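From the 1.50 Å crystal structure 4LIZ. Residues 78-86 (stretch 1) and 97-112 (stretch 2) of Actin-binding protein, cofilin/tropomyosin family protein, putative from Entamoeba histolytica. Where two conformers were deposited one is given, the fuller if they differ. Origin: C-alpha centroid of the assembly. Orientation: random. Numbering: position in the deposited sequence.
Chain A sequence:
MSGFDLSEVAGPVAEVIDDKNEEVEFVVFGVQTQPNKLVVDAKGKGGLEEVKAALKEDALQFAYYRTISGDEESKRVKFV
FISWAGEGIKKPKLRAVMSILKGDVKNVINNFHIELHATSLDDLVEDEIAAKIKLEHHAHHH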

# COMPACT_ATOMS: atom_id res chain seq x y z
N LYS A 78 -0.71 8.66 10.38
CA LYS A 78 -0.12 8.86 9.08
C LYS A 78 -0.44 7.61 8.27
O LYS A 78 -0.63 6.53 8.79
CB LYS A 78 1.41 8.90 9.20
CG LYS A 78 1.86 10.09 10.07
CD LYS A 78 1.74 11.39 9.36
CE LYS A 78 2.38 12.51 10.22
NZ LYS A 78 2.34 13.80 9.51
N PHE A 79 -0.56 7.79 6.95
CA PHE A 79 -0.89 6.72 6.04
C PHE A 79 0.23 6.48 5.08
O PHE A 79 0.82 7.43 4.53
CB PHE A 79 -2.17 7.03 5.31
CG PHE A 79 -3.34 7.24 6.22
CD1 PHE A 79 -3.90 6.20 6.95
CD2 PHE A 79 -3.87 8.52 6.39
CE1 PHE A 79 -4.93 6.44 7.82
CE2 PHE A 79 -4.89 8.74 7.29
CZ PHE A 79 -5.42 7.70 7.99
N VAL A 80 0.56 5.23 4.86
CA VAL A 80 1.67 4.77 3.98
C VAL A 80 1.05 4.04 2.82
O VAL A 80 0.30 3.07 2.99
CB VAL A 80 2.64 3.89 4.75
CG1 VAL A 80 3.75 3.41 3.82
CG2 VAL A 80 3.25 4.61 5.98
N PHE A 81 1.44 4.38 1.57
CA PHE A 81 1.08 3.74 0.33
C PHE A 81 2.28 3.07 -0.25
O PHE A 81 3.30 3.71 -0.47
CB PHE A 81 0.41 4.69 -0.68
CG PHE A 81 0.23 4.12 -2.02
CD1 PHE A 81 -0.60 3.04 -2.28
CD2 PHE A 81 0.89 4.66 -3.14
CE1 PHE A 81 -0.80 2.49 -3.56
CE2 PHE A 81 0.73 4.13 -4.37
CZ PHE A 81 -0.13 3.07 -4.61
N ILE A 82 2.22 1.79 -0.55
CA ILE A 82 3.31 1.03 -1.15
C ILE A 82 2.83 0.43 -2.42
O ILE A 82 1.76 -0.24 -2.54
CB ILE A 82 3.75 -0.13 -0.23
CG1 ILE A 82 4.39 0.47 1.01
CG2 ILE A 82 4.61 -1.11 -0.97
CD1 ILE A 82 4.46 -0.48 2.19
N SER A 83 3.60 0.55 -3.53
CA SER A 83 3.51 -0.29 -4.72
C SER A 83 4.61 -1.36 -4.70
O SER A 83 5.72 -1.06 -4.28
CB SER A 83 3.51 0.56 -6.01
OG SER A 83 4.73 1.25 -6.13
N TRP A 84 4.29 -2.57 -5.10
CA TRP A 84 5.19 -3.68 -4.98
C TRP A 84 5.21 -4.41 -6.30
O TRP A 84 4.20 -4.88 -6.85
CB TRP A 84 4.68 -4.69 -3.90
CG TRP A 84 5.35 -6.05 -3.89
CD1 TRP A 84 4.92 -7.12 -4.47
CD2 TRP A 84 6.58 -6.35 -3.23
NE1 TRP A 84 5.76 -8.20 -4.21
CE2 TRP A 84 6.79 -7.72 -3.42
CE3 TRP A 84 7.47 -5.63 -2.45
CZ2 TRP A 84 7.94 -8.35 -2.87
CZ3 TRP A 84 8.61 -6.24 -1.90
CH2 TRP A 84 8.81 -7.60 -2.13
N ALA A 85 6.45 -4.66 -6.86
CA ALA A 85 6.69 -5.44 -8.04
C ALA A 85 7.79 -6.41 -7.69
O ALA A 85 8.97 -6.04 -7.72
CB ALA A 85 7.15 -4.55 -9.24
N GLY A 86 7.41 -7.62 -7.34
CA GLY A 86 8.36 -8.63 -6.88
C GLY A 86 9.36 -8.98 -8.00
O GLY A 86 8.97 -8.95 -9.19
N VAL A 97 2.63 -2.56 -16.76
CA VAL A 97 1.36 -1.87 -16.41
C VAL A 97 1.44 -1.17 -15.09
O VAL A 97 0.55 -0.39 -14.74
CB VAL A 97 0.15 -2.80 -16.51
CG1 VAL A 97 -0.06 -3.58 -15.20
CG2 VAL A 97 -1.06 -2.04 -16.94
N MSE A 98 2.46 -1.38 -14.29
CA MSE A 98 2.56 -0.87 -12.97
C MSE A 98 2.30 0.60 -12.86
O MSE A 98 1.50 1.11 -12.05
CB MSE A 98 3.82 -1.27 -12.24
CG MSE A 98 4.06 -0.55 -10.95
SE MSE A 98 2.63 -0.93 -9.67
CE MSE A 98 3.49 -2.25 -8.53
N SER A 99 2.97 1.44 -13.68
CA SER A 99 2.80 2.81 -13.40
C SER A 99 1.38 3.30 -13.74
O SER A 99 0.86 4.17 -13.00
CB SER A 99 3.82 3.73 -14.22
OG SER A 99 5.15 3.54 -13.73
N ILE A 100 0.81 2.91 -14.86
CA ILE A 100 -0.54 3.38 -15.26
C ILE A 100 -1.56 2.82 -14.19
O ILE A 100 -2.46 3.57 -13.76
CB ILE A 100 -0.91 3.04 -16.68
CG1 ILE A 100 -2.09 3.83 -17.13
CG2 ILE A 100 -1.00 1.61 -16.96
CD1 ILE A 100 -2.35 3.79 -18.59
N LEU A 101 -1.35 1.58 -13.75
CA LEU A 101 -2.30 0.99 -12.75
C LEU A 101 -2.11 1.77 -11.47
O LEU A 101 -3.10 2.11 -10.77
CB LEU A 101 -1.99 -0.41 -12.60
CG LEU A 101 -2.81 -1.19 -11.52
CD1 LEU A 101 -4.29 -0.98 -11.72
CD2 LEU A 101 -2.43 -2.64 -11.59
N LYS A 102 -0.91 2.01 -11.00
CA LYS A 102 -0.58 2.77 -9.79
C LYS A 102 -1.28 4.14 -9.80
O LYS A 102 -1.79 4.58 -8.79
CB LYS A 102 0.95 2.93 -9.70
CG LYS A 102 1.42 3.65 -8.51
CD LYS A 102 2.95 4.11 -8.73
CE LYS A 102 3.86 2.98 -8.98
NZ LYS A 102 5.28 3.43 -9.02
N GLY A 103 -1.27 4.83 -10.95
CA GLY A 103 -1.89 6.11 -11.04
C GLY A 103 -3.38 5.99 -10.76
O GLY A 103 -3.96 6.86 -10.05
N ASP A 104 -4.03 5.00 -11.33
CA ASP A 104 -5.49 4.76 -11.12
C ASP A 104 -5.68 4.45 -9.63
O ASP A 104 -6.66 4.96 -9.00
CB ASP A 104 -5.96 3.68 -11.95
CG ASP A 104 -6.15 4.03 -13.44
OD1 ASP A 104 -6.00 5.21 -13.80
OD2 ASP A 104 -6.53 3.10 -14.11
N VAL A 105 -4.86 3.61 -9.02
CA VAL A 105 -5.02 3.25 -7.63
C VAL A 105 -4.87 4.46 -6.74
O VAL A 105 -5.64 4.66 -5.79
CB VAL A 105 -4.02 2.15 -7.24
CG1 VAL A 105 -3.94 1.95 -5.70
CG2 VAL A 105 -4.31 0.86 -7.95
N LYS A 106 -3.92 5.34 -7.01
CA LYS A 106 -3.74 6.56 -6.26
C LYS A 106 -4.86 7.53 -6.42
O LYS A 106 -5.07 8.31 -5.44
CB LYS A 106 -2.39 7.23 -6.65
CG LYS A 106 -1.15 6.54 -6.19
CD LYS A 106 0.17 7.07 -6.83
CE LYS A 106 0.38 8.47 -6.60
NZ LYS A 106 1.69 8.85 -7.17
N ASN A 107 -5.61 7.50 -7.49
CA ASN A 107 -6.83 8.27 -7.44
C ASN A 107 -7.96 7.85 -6.53
O ASN A 107 -8.77 8.63 -6.14
CB ASN A 107 -7.37 8.36 -8.84
CG ASN A 107 -6.51 9.27 -9.66
OD1 ASN A 107 -5.79 10.14 -9.09
ND2 ASN A 107 -6.47 9.04 -10.96
N VAL A 108 -7.90 6.62 -6.08
CA VAL A 108 -8.80 6.15 -5.05
C VAL A 108 -8.14 6.32 -3.70
O VAL A 108 -8.83 6.74 -2.72
CB VAL A 108 -9.17 4.66 -5.27
CG1 VAL A 108 -10.08 4.10 -4.13
CG2 VAL A 108 -9.70 4.42 -6.66
N ILE A 109 -6.89 5.92 -3.60
CA ILE A 109 -5.97 5.99 -2.37
C ILE A 109 -5.24 7.32 -2.50
O ILE A 109 -4.05 7.44 -2.88
CB ILE A 109 -4.93 4.88 -2.26
CG1 ILE A 109 -5.57 3.58 -2.51
CG2 ILE A 109 -4.16 4.98 -0.90
CD1 ILE A 109 -4.64 2.42 -2.21
N ASN A 110 -6.02 8.37 -2.26
CA ASN A 110 -5.54 9.74 -2.31
C ASN A 110 -5.07 10.36 -1.04
O ASN A 110 -4.65 11.46 -1.07
CB ASN A 110 -6.59 10.60 -3.01
CG ASN A 110 -7.92 10.45 -2.38
OD1 ASN A 110 -7.98 10.40 -1.19
ND2 ASN A 110 -8.99 10.20 -3.19
N ASN A 111 -5.18 9.68 0.10
CA ASN A 111 -4.79 10.23 1.38
C ASN A 111 -3.57 9.42 1.88
O ASN A 111 -3.71 8.38 2.54
CB ASN A 111 -5.91 10.05 2.41
CG ASN A 111 -5.63 10.73 3.72
OD1 ASN A 111 -4.53 11.21 4.02
ND2 ASN A 111 -6.67 10.81 4.51
N PHE A 112 -2.39 9.84 1.56
CA PHE A 112 -1.18 9.19 2.07
C PHE A 112 -0.06 10.19 2.33
O PHE A 112 0.04 11.23 1.60
CB PHE A 112 -0.68 8.05 1.16
CG PHE A 112 -0.40 8.47 -0.23
CD1 PHE A 112 -1.35 8.37 -1.18
CD2 PHE A 112 0.83 9.06 -0.55
CE1 PHE A 112 -1.12 8.83 -2.51
CE2 PHE A 112 1.07 9.55 -1.84
CZ PHE A 112 0.11 9.39 -2.80
O HOH W 1 5.37 4.02 -6.26

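Strand 78-85 runs nearly antiparallel to helix 97-108 (156° between directions, axes 10.2 Å apart at closest), and 531 Å² is buried between the stretches without one direct hydrogen bond; packing and a single water join them. Strand alternation selects the side chains: Phe79, Phe81, Ser83 and Ala85 point toward the other stretch, Lys78, Val80 and Trp84 away. Phe81 is the centerpiece, covered over 130 Å². Its t rotamer (chi1 171°) places the ring among residues spaced along the helix and beyond its end: CE1 lies 3.8 Å from Val105 CG1 and 4.1 Å from Ile109 CD1, while CE2 lies 3.6 Å from Lys106 CG and 4.2 Å from Lys102 CG, the latter at the ring edge. The lysines thus offer aliphatic methylenes to the ring, and their amines lie farther out. Phe112, in p (chi1 57°), sets its CG 3.9 Å from Phe81 CB; the two rings meet obliquely, centroids 5.7 Å apart and planes at 37°. Near the start of stretch 1, Phe79 (m) packs against backbone as well as side chain: its CB is 3.4 Å from Asn111 O, its CD2 3.6 Å from Asn111 OD1, and its O 3.6 Å from Phe112 CA. Toward the other end, the residues that point toward the other stretch are small. Ser83 and Ala85 leave space for selenomethionine Met98, whose chi1 t and chi2 p, with chi3 between wells at 101°, carry CE to 3.2 Å from Trp84 O, 3.8 Å from Ser83 CB and 4.4 Å from Ala85 CB. Lys102 extends through chi1 and chi2 (both t), then bends at chi3 (m), so its CE passes 3.4 Å from Ser83 OG. Water 1 completes the link, 2.8 Å from Ser83 OG and accepting from Lys102 NZ at 2.8 Å, giving both polar ends a shared partner.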